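Local structure of Bd3459 (Bdellovibrio bacteriovorus, 5CEC) at residues L244-N249 with S329-V334; V81-D87 with S320-Y326; L94-P98 with F224-S230; G102-I106 with K132-I136. The protein is a predatory endopeptidase of the peptidase S13 family, probably with serine-type D-Ala-D-Ala carboxypeptidase chemistry, and is bound by the ankyrin-repeat immunity protein Bd3460. The protein carries 1 engineered substitution. All coordinates share one frame; numbering follows the deposited sequence.

The four contacts fall into two separate pairs, the first nearer the centre of the chain, the second about 32 Å from it. Contacts 1 and 2 touch, their centres 14 Å apart, and tie helices 72-84, 240-250 and 307-322 to the edge of the antiparallel sheet that carries strand 333-334. Contacts 3 and 4, centres 12 Å apart, lie on the neighbouring strands 91-98 and 104-109 of the mixed sheet. Between the pairs the centres are 35 to 38 Å apart. Along the chain, 81-87 comes first, all segments of contacts 3 and 4 follow, and only then come 244-249, 320-326 and 329-334. The mixed-sheet part is therefore inserted into the transpeptidase-like part, consistent with the insertion known in S13 peptidases.

Contact 1 of 4, residues L244-N249 with S329-V334; sequences LKRMNN and SDVMAV. With SO4 (sulfate ion), chain D.
Lys245 turns its CG away from its backbone N (chi1 -176°), bends once at chi2 and then runs extended, which carries NZ from the flank of helix 240-250 to the loop 329-334; Asn248 swings its CG to the N side instead (chi1 -71°) and offers its amide to the same loop. The contact belongs to the fold of the serine transpeptidases and beta-lactamases, where it joins a buried helix to the segment leading into edge strand 333-334 of the antiparallel sheet. Lys245 NZ donates to Ser329 O at 2.8 Å. It also donates to Met332 O at 2.8 Å, this time from well above the carbonyl plane. A salt bridge to Asp338 and a hydrogen bond with Tyr421 add to these, so the buried charge is probably balanced as well as held. Asn248 ND2 gives a nearly straight bond (167°) to Val331 O at 2.9 Å, with the acceptor in the amide plane, and Thr77 OG1 also bonds to this nitrogen. Together they should fix the amide's rotation beside Lys73 and Lys357, lysines of probable SxxK and KTG-type active-site motifs. On the preceding turn of the helix, Leu244 lies beside Val331, CB to CB 4.1 Å. Arg246 leaves on the far side of the helix, where its NH1 and NH2 hold two oxygens of a sulfate, probably from the crystallisation liquor. Between the helix and the start of the strand, one water donates to Asn248 O and accepts from Ala333 N, both at 2.9 Å.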
# COMPACT_ATOMS: atom_id res chain seq x y z
N LEU A 244 -9.55 2.31 -6.94
CA LEU A 244 -8.22 2.95 -7.00
C LEU A 244 -7.71 3.36 -5.63
O LEU A 244 -6.55 3.13 -5.29
CB LEU A 244 -8.24 4.15 -7.95
CG LEU A 244 -8.49 3.79 -9.41
CD1 LEU A 244 -8.82 5.04 -10.20
CD2 LEU A 244 -7.33 3.08 -10.07
N LYS A 245 -8.60 3.95 -4.82
CA LYS A 245 -8.23 4.31 -3.44
C LYS A 245 -7.75 3.08 -2.67
O LYS A 245 -6.70 3.14 -2.00
CB LYS A 245 -9.42 4.95 -2.72
CG LYS A 245 -9.12 5.46 -1.32
CD LYS A 245 -8.43 6.79 -1.30
CE LYS A 245 -8.03 7.16 0.13
NZ LYS A 245 -7.44 8.52 0.25
N ARG A 246 -8.50 1.98 -2.75
CA ARG A 246 -8.08 0.75 -2.07
C ARG A 246 -6.71 0.31 -2.59
O ARG A 246 -5.80 0.00 -1.81
CB ARG A 246 -9.11 -0.34 -2.28
CG ARG A 246 -8.81 -1.64 -1.56
CD ARG A 246 -8.72 -1.48 -0.05
NE ARG A 246 -8.84 -2.77 0.62
CZ ARG A 246 -8.53 -2.98 1.90
NH1 ARG A 246 -7.94 -2.05 2.65
NH2 ARG A 246 -8.78 -4.16 2.40
N MET A 247 -6.56 0.31 -3.92
CA MET A 247 -5.28 -0.12 -4.53
C MET A 247 -4.11 0.72 -4.03
O MET A 247 -3.05 0.18 -3.71
CB MET A 247 -5.40 0.00 -6.04
CG MET A 247 -4.12 -0.32 -6.77
SD MET A 247 -4.23 -0.03 -8.56
CE MET A 247 -4.21 1.73 -8.64
N ASN A 248 -4.29 2.03 -4.04
CA ASN A 248 -3.21 2.94 -3.69
C ASN A 248 -3.00 3.09 -2.18
O ASN A 248 -1.96 3.58 -1.76
CB ASN A 248 -3.41 4.29 -4.38
CG ASN A 248 -3.17 4.21 -5.86
OD1 ASN A 248 -2.30 3.44 -6.30
ND2 ASN A 248 -3.95 4.96 -6.64
N ASN A 249 -3.97 2.64 -1.37
CA ASN A 249 -3.76 2.58 0.08
C ASN A 249 -2.87 1.36 0.40
O ASN A 249 -1.88 1.50 1.16
CB ASN A 249 -5.08 2.42 0.85
CG ASN A 249 -5.81 3.71 1.12
OD1 ASN A 249 -5.31 4.80 0.89
ND2 ASN A 249 -7.04 3.58 1.62
N SER A 329 -6.67 12.99 -3.29
CA SER A 329 -7.06 12.21 -2.10
C SER A 329 -8.27 11.29 -2.30
O SER A 329 -8.55 10.47 -1.46
CB SER A 329 -7.34 13.14 -0.93
OG SER A 329 -8.45 13.97 -1.25
N ASP A 330 -8.98 11.44 -3.42
CA ASP A 330 -10.02 10.50 -3.77
C ASP A 330 -9.53 9.20 -4.37
O ASP A 330 -10.27 8.25 -4.46
CB ASP A 330 -11.09 11.16 -4.64
CG ASP A 330 -11.79 12.28 -3.90
OD1 ASP A 330 -12.34 12.01 -2.82
OD2 ASP A 330 -11.79 13.42 -4.38
N VAL A 331 -8.26 9.17 -4.78
CA VAL A 331 -7.68 7.96 -5.35
C VAL A 331 -6.31 7.56 -4.80
O VAL A 331 -5.84 6.48 -5.12
CB VAL A 331 -7.60 8.03 -6.89
CG1 VAL A 331 -8.98 8.23 -7.51
CG2 VAL A 331 -6.62 9.09 -7.36
N MET A 332 -5.71 8.40 -3.97
CA MET A 332 -4.37 8.16 -3.40
C MET A 332 -4.39 8.46 -1.92
O MET A 332 -5.29 9.16 -1.42
CB MET A 332 -3.30 9.06 -4.03
CG MET A 332 -2.92 8.64 -5.42
SD MET A 332 -1.94 9.87 -6.30
CE MET A 332 -0.48 9.82 -5.29
N ALA A 333 -3.47 7.82 -1.19
CA ALA A 333 -3.48 7.83 0.27
C ALA A 333 -3.00 9.16 0.82
O ALA A 333 -2.11 9.80 0.26
CB ALA A 333 -2.59 6.73 0.77
N VAL A 334 -3.55 9.54 1.96
CA VAL A 334 -3.23 10.77 2.67
C VAL A 334 -2.42 10.43 3.92
O VAL A 334 -2.85 9.64 4.80
CB VAL A 334 -4.49 11.57 3.03
CG1 VAL A 334 -4.12 12.85 3.76
CG2 VAL A 334 -5.28 11.89 1.77
S SO4 D . -7.58 -3.97 5.96
O1 SO4 D . -7.64 -4.00 7.44
O2 SO4 D . -7.23 -2.60 5.49
O3 SO4 D . -8.83 -4.45 5.32
O4 SO4 D . -6.45 -4.84 5.53
O HOH W 1 -1.39 6.29 -2.46

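Contact 2 of 4, residues V81-D87 with S320-Y326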
# COMPACT_ATOMS: atom_id res chain seq x y z
N VAL A 81 -8.39 6.21 -14.99
CA VAL A 81 -9.25 7.40 -14.85
C VAL A 81 -9.58 7.97 -16.22
O VAL A 81 -10.72 8.32 -16.50
CB VAL A 81 -8.62 8.45 -13.92
CG1 VAL A 81 -9.30 9.82 -14.02
CG2 VAL A 81 -8.62 7.94 -12.49
N ASP A 82 -8.58 8.05 -17.08
CA ASP A 82 -8.79 8.59 -18.45
C ASP A 82 -9.64 7.65 -19.32
O ASP A 82 -10.50 8.10 -20.07
CB ASP A 82 -7.44 8.87 -19.13
CG ASP A 82 -6.89 10.25 -18.82
OD1 ASP A 82 -7.58 11.06 -18.12
OD2 ASP A 82 -5.78 10.51 -19.32
N ARG A 83 -9.39 6.35 -19.25
CA ARG A 83 -10.09 5.41 -20.13
C ARG A 83 -11.52 5.12 -19.65
O ARG A 83 -12.41 4.91 -20.47
CB ARG A 83 -9.34 4.09 -20.21
CG ARG A 83 -8.24 4.07 -21.21
CD ARG A 83 -8.82 3.85 -22.63
NE ARG A 83 -9.43 2.52 -22.75
CZ ARG A 83 -8.77 1.37 -22.91
NH1 ARG A 83 -7.45 1.34 -23.08
NH2 ARG A 83 -9.45 0.22 -22.93
N LEU A 84 -11.72 5.06 -18.34
CA LEU A 84 -13.01 4.65 -17.76
C LEU A 84 -13.81 5.73 -17.09
O LEU A 84 -15.05 5.69 -17.10
CB LEU A 84 -12.78 3.51 -16.78
CG LEU A 84 -12.07 2.27 -17.33
CD1 LEU A 84 -11.77 1.33 -16.18
CD2 LEU A 84 -12.88 1.59 -18.41
N GLY A 85 -13.11 6.67 -16.47
CA GLY A 85 -13.72 7.71 -15.65
C GLY A 85 -13.76 7.28 -14.18
O GLY A 85 -13.98 6.11 -13.87
N PRO A 86 -13.58 8.24 -13.26
CA PRO A 86 -13.55 7.89 -11.83
C PRO A 86 -14.85 7.36 -11.25
O PRO A 86 -14.81 6.74 -10.20
CB PRO A 86 -13.17 9.21 -11.15
CG PRO A 86 -13.66 10.26 -12.10
CD PRO A 86 -13.47 9.69 -13.48
N ASP A 87 -15.96 7.60 -11.93
CA ASP A 87 -17.26 7.12 -11.48
C ASP A 87 -17.69 5.84 -12.18
O ASP A 87 -18.80 5.35 -11.97
CB ASP A 87 -18.28 8.23 -11.66
CG ASP A 87 -17.95 9.46 -10.84
OD1 ASP A 87 -17.82 9.31 -9.61
OD2 ASP A 87 -17.83 10.58 -11.41
N SER A 320 -7.73 15.47 -14.65
CA SER A 320 -8.84 14.59 -14.98
C SER A 320 -9.79 14.41 -13.79
O SER A 320 -11.03 14.41 -13.95
CB SER A 320 -8.32 13.24 -15.48
OG SER A 320 -7.61 13.39 -16.72
N LEU A 321 -9.25 14.26 -12.58
CA LEU A 321 -10.09 14.17 -11.39
C LEU A 321 -10.85 15.47 -11.12
O LEU A 321 -12.03 15.41 -10.77
CB LEU A 321 -9.25 13.81 -10.17
CG LEU A 321 -8.67 12.40 -10.19
CD1 LEU A 321 -7.63 12.27 -9.09
CD2 LEU A 321 -9.76 11.33 -10.05
N SER A 322 -10.18 16.61 -11.26
CA SER A 322 -10.82 17.91 -10.97
C SER A 322 -12.01 18.19 -11.86
O SER A 322 -12.98 18.81 -11.43
CB SER A 322 -9.80 19.04 -11.11
OG SER A 322 -8.76 18.87 -10.18
N ALA A 323 -11.97 17.67 -13.08
CA ALA A 323 -13.09 17.82 -14.01
C ALA A 323 -14.39 17.18 -13.50
O ALA A 323 -15.49 17.56 -13.94
CB ALA A 323 -12.73 17.23 -15.36
N LYS A 324 -14.26 16.19 -12.61
CA LYS A 324 -15.38 15.48 -12.00
C LYS A 324 -15.56 15.84 -10.53
O LYS A 324 -16.28 15.14 -9.82
CB LYS A 324 -15.18 13.98 -12.13
CG LYS A 324 -14.74 13.51 -13.50
CD LYS A 324 -15.84 13.53 -14.49
CE LYS A 324 -15.48 12.69 -15.71
NZ LYS A 324 -16.72 12.49 -16.46
N GLY A 325 -14.92 16.91 -10.08
CA GLY A 325 -15.04 17.39 -8.71
C GLY A 325 -14.23 16.64 -7.69
O GLY A 325 -14.51 16.76 -6.51
N TYR A 326 -13.18 15.93 -8.12
CA TYR A 326 -12.40 15.11 -7.23
C TYR A 326 -10.99 15.66 -7.05
O TYR A 326 -10.53 16.50 -7.84
CB TYR A 326 -12.32 13.66 -7.70
CG TYR A 326 -13.66 12.97 -7.75
CD1 TYR A 326 -14.45 12.89 -6.61
CD2 TYR A 326 -14.10 12.32 -8.90
CE1 TYR A 326 -15.66 12.23 -6.63
CE2 TYR A 326 -15.30 11.63 -8.93
CZ TYR A 326 -16.09 11.60 -7.78
OH TYR A 326 -17.29 10.94 -7.71
O HOH W 2 -18.24 12.91 -10.11
O HOH W 3 -18.10 11.09 -14.15
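Tyr326 projects toward Pro86 and Asp87 with CG on the N side of its backbone (chi1 -62°). Past CB, the ring brings CD2 to 3.8 Å from Pro86 CG, which lies near the ring plane, at its edge. CE2 then passes the Asp87 carboxylate, and at the tip OH donates to the syn lone pair of Asp87 OD1, 2.6 Å away. The carboxylate is turned 56° from the ring. Pro86 also meets the Lys324 chain, CG to CG 3.7 Å, crossing it at about a right angle, while its CB approaches Leu321 CD2.

Here the ends of two helices meet. Helix 72-84 stops at Gly85, whose phi is positive, and helix 307-322 closes in a Schellman motif with Gly325 as the C-prime residue. One turn back, Ser320 OG donates to Asp82 OD1 at 2.7 Å; the other oxygen, OD2, is bound by Lys276 and Tyr272. Asp87 OD2 takes two waters, one linked to Lys324 O and one to Lys324 NZ, so lysine and aspartate meet through solvent. Lys241 NZ bonds to the Tyr326 hydroxyl as well, and this positive charge probably polarises the hydroxyl and strengthens its short bond to Asp87.

Contact 3 of 4, residues L94-P98 with F224-S230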
# COMPACT_ATOMS: atom_id res chain seq x y z
N LEU A 94 -25.67 -11.21 -13.76
CA LEU A 94 -26.09 -12.56 -13.44
C LEU A 94 -27.36 -12.81 -14.23
O LEU A 94 -28.35 -12.09 -14.10
CB LEU A 94 -26.35 -12.68 -11.95
CG LEU A 94 -25.15 -13.06 -11.07
CD1 LEU A 94 -24.14 -11.96 -11.04
CD2 LEU A 94 -25.67 -13.39 -9.68
N HIS A 95 -27.36 -13.87 -15.00
CA HIS A 95 -28.51 -14.30 -15.77
C HIS A 95 -29.16 -15.43 -15.00
O HIS A 95 -28.56 -16.48 -14.87
CB HIS A 95 -28.05 -14.73 -17.15
CG HIS A 95 -27.39 -13.63 -17.92
ND1 HIS A 95 -28.10 -12.80 -18.75
CD2 HIS A 95 -26.11 -13.19 -17.95
CE1 HIS A 95 -27.29 -11.93 -19.30
NE2 HIS A 95 -26.07 -12.13 -18.83
N VAL A 96 -30.34 -15.16 -14.43
CA VAL A 96 -30.95 -16.02 -13.41
C VAL A 96 -32.20 -16.68 -13.96
O VAL A 96 -33.13 -15.97 -14.38
CB VAL A 96 -31.31 -15.22 -12.15
CG1 VAL A 96 -31.89 -16.13 -11.08
CG2 VAL A 96 -30.08 -14.47 -11.62
N THR A 97 -32.25 -18.01 -13.92
CA THR A 97 -33.42 -18.75 -14.42
C THR A 97 -33.93 -19.73 -13.36
O THR A 97 -33.13 -20.53 -12.85
CB THR A 97 -33.03 -19.58 -15.67
OG1 THR A 97 -32.39 -18.74 -16.63
CG2 THR A 97 -34.27 -20.21 -16.30
N PRO A 98 -35.24 -19.68 -13.04
CA PRO A 98 -35.75 -20.67 -12.07
C PRO A 98 -35.74 -22.09 -12.65
O PRO A 98 -35.88 -22.25 -13.86
CB PRO A 98 -37.17 -20.19 -11.78
CG PRO A 98 -37.51 -19.24 -12.85
CD PRO A 98 -36.28 -18.78 -13.55
N PHE A 224 -22.55 -18.26 -24.90
CA PHE A 224 -23.60 -18.23 -23.90
C PHE A 224 -24.93 -17.91 -24.56
O PHE A 224 -25.03 -16.94 -25.32
CB PHE A 224 -23.32 -17.20 -22.81
CG PHE A 224 -24.49 -16.96 -21.90
CD1 PHE A 224 -25.00 -17.99 -21.13
CD2 PHE A 224 -25.11 -15.72 -21.87
CE1 PHE A 224 -26.10 -17.77 -20.30
CE2 PHE A 224 -26.20 -15.50 -21.04
CZ PHE A 224 -26.69 -16.53 -20.26
N GLN A 225 -25.94 -18.70 -24.23
CA GLN A 225 -27.27 -18.51 -24.77
C GLN A 225 -28.21 -18.20 -23.61
O GLN A 225 -28.53 -19.11 -22.83
CB GLN A 225 -27.72 -19.80 -25.48
CG GLN A 225 -29.06 -19.67 -26.19
CD GLN A 225 -29.11 -18.43 -27.06
OE1 GLN A 225 -29.81 -17.46 -26.75
NE2 GLN A 225 -28.30 -18.42 -28.10
N LYS A 226 -28.63 -16.94 -23.46
CA LYS A 226 -29.52 -16.63 -22.32
C LYS A 226 -30.88 -17.28 -22.55
O LYS A 226 -31.42 -17.26 -23.66
CB LYS A 226 -29.62 -15.13 -21.92
CG LYS A 226 -30.57 -14.21 -22.68
CD LYS A 226 -30.49 -12.80 -22.07
CE LYS A 226 -31.18 -11.75 -22.92
NZ LYS A 226 -32.63 -12.00 -22.97
N ASN A 227 -31.39 -17.88 -21.49
CA ASN A 227 -32.69 -18.55 -21.50
C ASN A 227 -33.82 -17.52 -21.69
O ASN A 227 -33.76 -16.41 -21.17
CB ASN A 227 -32.84 -19.34 -20.20
CG ASN A 227 -34.05 -20.28 -20.19
OD1 ASN A 227 -35.17 -19.88 -20.50
ND2 ASN A 227 -33.82 -21.53 -19.80
N GLU A 228 -34.85 -17.88 -22.45
CA GLU A 228 -35.98 -16.97 -22.63
C GLU A 228 -36.64 -16.61 -21.28
O GLU A 228 -37.13 -15.51 -21.11
CB GLU A 228 -37.01 -17.55 -23.63
CG GLU A 228 -38.20 -16.64 -23.94
CD GLU A 228 -37.78 -15.29 -24.51
OE1 GLU A 228 -37.08 -15.26 -25.54
OE2 GLU A 228 -38.15 -14.24 -23.92
N LYS A 229 -36.57 -17.54 -20.33
CA LYS A 229 -37.15 -17.40 -18.99
C LYS A 229 -36.18 -16.77 -17.96
O LYS A 229 -36.50 -16.68 -16.77
CB LYS A 229 -37.48 -18.82 -18.51
CG LYS A 229 -38.36 -18.94 -17.30
CD LYS A 229 -39.01 -20.33 -17.20
CE LYS A 229 -39.55 -20.61 -15.80
NZ LYS A 229 -40.17 -19.43 -15.14
N SER A 230 -35.00 -16.35 -18.39
CA SER A 230 -34.03 -15.75 -17.48
C SER A 230 -34.32 -14.27 -17.20
O SER A 230 -34.96 -13.56 -18.00
CB SER A 230 -32.63 -15.93 -18.04
OG SER A 230 -32.43 -15.11 -19.16
O HOH W 4 -30.81 -13.04 -18.40
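A type I beta turn, Asn227 to Ser230, packs against Thr97 just before the loop enters strand 231-236. Thr97 OG1 lies 3.2 Å from Ser230 CB, and its CG2 meets the Asn227 amide group, the two side chains crossing at about a right angle. Asn227 holds the turn from within: its OD1 accepts from Lys229 N at 2.7 Å, an Asx turn, while its O takes both Ser230 N and Ser230 OG, the hydroxyl arriving on a lone pair. The backbones also touch, through a CA-H...O contact of 3.2 Å from Ser230 CA to Val96 O.

Strands 91-98 and 231-236 are antiparallel neighbours in the mixed sheet, and before turning into the latter the loop runs alongside the former, from His95 to Thr97. At His95, Phe224 makes an edge-to-face pair with the imidazole, the planes at 51° and CE2 over the centre of the His95 ring, 3.8 Å above it. Phe224 also stacks with His107. NE2 of His95 bonds to Glu109, and at the other nitrogen a water in the ring plane lies 2.7 Å from ND1 and donates to Ser230 OG. At the far end, Lys229 lays its NZ 3.5 Å from Pro98 CG.

Contact 4 of 4, residues G102-I106 with K132-I136; sequences GSYDI and KITKI
Ile106 and Ile136 meet by their CD1 methyls, 3.8 Å apart, the side chains crossing at about a right angle, and Ile133 CG2 closes on Ile106 CD1 from the loop before the second strand. Leu128 of helix 118-130 packs on Ile106 and Ile133, which makes this the apolar interior of a beta-alpha-beta unit: strand 104-109, helix 118-130, strand 135-141. Outward, Ile133 CG1 sits over one face of the Tyr104 ring, a CH-pi contact with CG1 4.1 Å from the ring centroid and 22° off the normal. Tyr104 reaches it with CG on the N side of its backbone (chi1 -66°), and strand 91-98 supports the same ring through Val96 and Pro98.

The two strands pair in parallel at Tyr104 and Ile136. Tyr104 N donates to Lys135 O at 3.2 Å in a bent bond (142°), and Ile136 CA lies 3.2 Å from Tyr104 O in a CA-H...O contact. Further out, Ser103 OG comes to 3.6 Å from Lys135 CB and bonds to Asn101. At the polar edge, one water accepts from Lys135 N and donates weakly to Gly102 O, while another lies 2.8 Å from Tyr104 OH and donates to Lys132 O. Lys132 is the C-prime residue of the Schellman motif ending helix 118-130. Tyr104 thus lays one ring face against Ile133 at the margin of the apolar centre, while water links its hydroxyl to the helix terminus.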
# COMPACT_ATOMS: atom_id res chain seq x y z
N GLY A 102 -37.29 -25.53 -7.43
CA GLY A 102 -37.18 -24.34 -6.55
C GLY A 102 -35.78 -23.73 -6.47
O GLY A 102 -35.53 -22.78 -5.71
N SER A 103 -34.85 -24.28 -7.24
CA SER A 103 -33.52 -23.73 -7.34
C SER A 103 -33.45 -22.77 -8.53
O SER A 103 -34.49 -22.43 -9.15
CB SER A 103 -32.48 -24.85 -7.47
OG SER A 103 -32.63 -25.80 -6.42
N TYR A 104 -32.23 -22.31 -8.81
CA TYR A 104 -31.98 -21.41 -9.93
C TYR A 104 -30.74 -21.83 -10.66
O TYR A 104 -29.81 -22.37 -10.04
CB TYR A 104 -31.79 -19.99 -9.44
CG TYR A 104 -33.03 -19.41 -8.83
CD1 TYR A 104 -33.33 -19.61 -7.48
CD2 TYR A 104 -33.93 -18.67 -9.60
CE1 TYR A 104 -34.48 -19.08 -6.92
CE2 TYR A 104 -35.07 -18.16 -9.03
CZ TYR A 104 -35.35 -18.37 -7.69
OH TYR A 104 -36.50 -17.84 -7.14
N ASP A 105 -30.74 -21.61 -11.97
CA ASP A 105 -29.51 -21.62 -12.76
C ASP A 105 -29.02 -20.20 -12.89
O ASP A 105 -29.83 -19.27 -13.10
CB ASP A 105 -29.74 -22.19 -14.16
CG ASP A 105 -29.96 -23.69 -14.16
OD1 ASP A 105 -29.57 -24.40 -13.20
OD2 ASP A 105 -30.54 -24.16 -15.17
N ILE A 106 -27.71 -20.00 -12.78
CA ILE A 106 -27.14 -18.67 -12.86
C ILE A 106 -25.93 -18.68 -13.75
O ILE A 106 -25.01 -19.46 -13.53
CB ILE A 106 -26.76 -18.09 -11.50
CG1 ILE A 106 -28.01 -18.00 -10.61
CG2 ILE A 106 -26.13 -16.70 -11.66
CD1 ILE A 106 -27.76 -17.40 -9.25
N LYS A 132 -33.96 -14.43 -1.96
CA LYS A 132 -34.49 -15.80 -1.74
C LYS A 132 -33.84 -16.83 -2.70
O LYS A 132 -34.46 -17.84 -3.05
CB LYS A 132 -36.04 -15.83 -1.73
CG LYS A 132 -36.60 -14.98 -0.61
CD LYS A 132 -36.17 -15.44 0.78
CE LYS A 132 -36.88 -14.71 1.91
NZ LYS A 132 -36.63 -13.24 1.87
N ILE A 133 -32.59 -16.57 -3.10
CA ILE A 133 -31.80 -17.53 -3.83
C ILE A 133 -30.85 -18.16 -2.84
O ILE A 133 -29.95 -17.50 -2.32
CB ILE A 133 -31.06 -16.88 -5.01
CG1 ILE A 133 -32.05 -16.21 -5.95
CG2 ILE A 133 -30.25 -17.94 -5.73
CD1 ILE A 133 -31.43 -15.40 -7.06
N THR A 134 -31.08 -19.43 -2.53
CA THR A 134 -30.25 -20.18 -1.59
C THR A 134 -29.63 -21.43 -2.19
O THR A 134 -28.68 -21.99 -1.62
CB THR A 134 -31.06 -20.63 -0.35
OG1 THR A 134 -32.18 -21.42 -0.78
CG2 THR A 134 -31.55 -19.45 0.42
N LYS A 135 -30.21 -21.91 -3.29
CA LYS A 135 -29.75 -23.10 -3.98
C LYS A 135 -29.60 -22.77 -5.43
O LYS A 135 -30.56 -22.32 -6.06
CB LYS A 135 -30.76 -24.23 -3.80
CG LYS A 135 -30.76 -24.82 -2.40
CD LYS A 135 -31.99 -25.69 -2.12
CE LYS A 135 -32.27 -25.84 -0.62
NZ LYS A 135 -32.70 -24.56 0.04
N ILE A 136 -28.42 -23.04 -5.96
CA ILE A 136 -28.09 -22.87 -7.36
C ILE A 136 -27.80 -24.24 -7.93
O ILE A 136 -26.94 -24.99 -7.41
CB ILE A 136 -26.88 -21.95 -7.56
CG1 ILE A 136 -27.17 -20.56 -7.00
CG2 ILE A 136 -26.50 -21.87 -9.04
CD1 ILE A 136 -25.96 -19.65 -6.85
O HOH W 5 -32.99 -21.13 -4.09
O HOH W 6 -36.78 -18.30 -4.44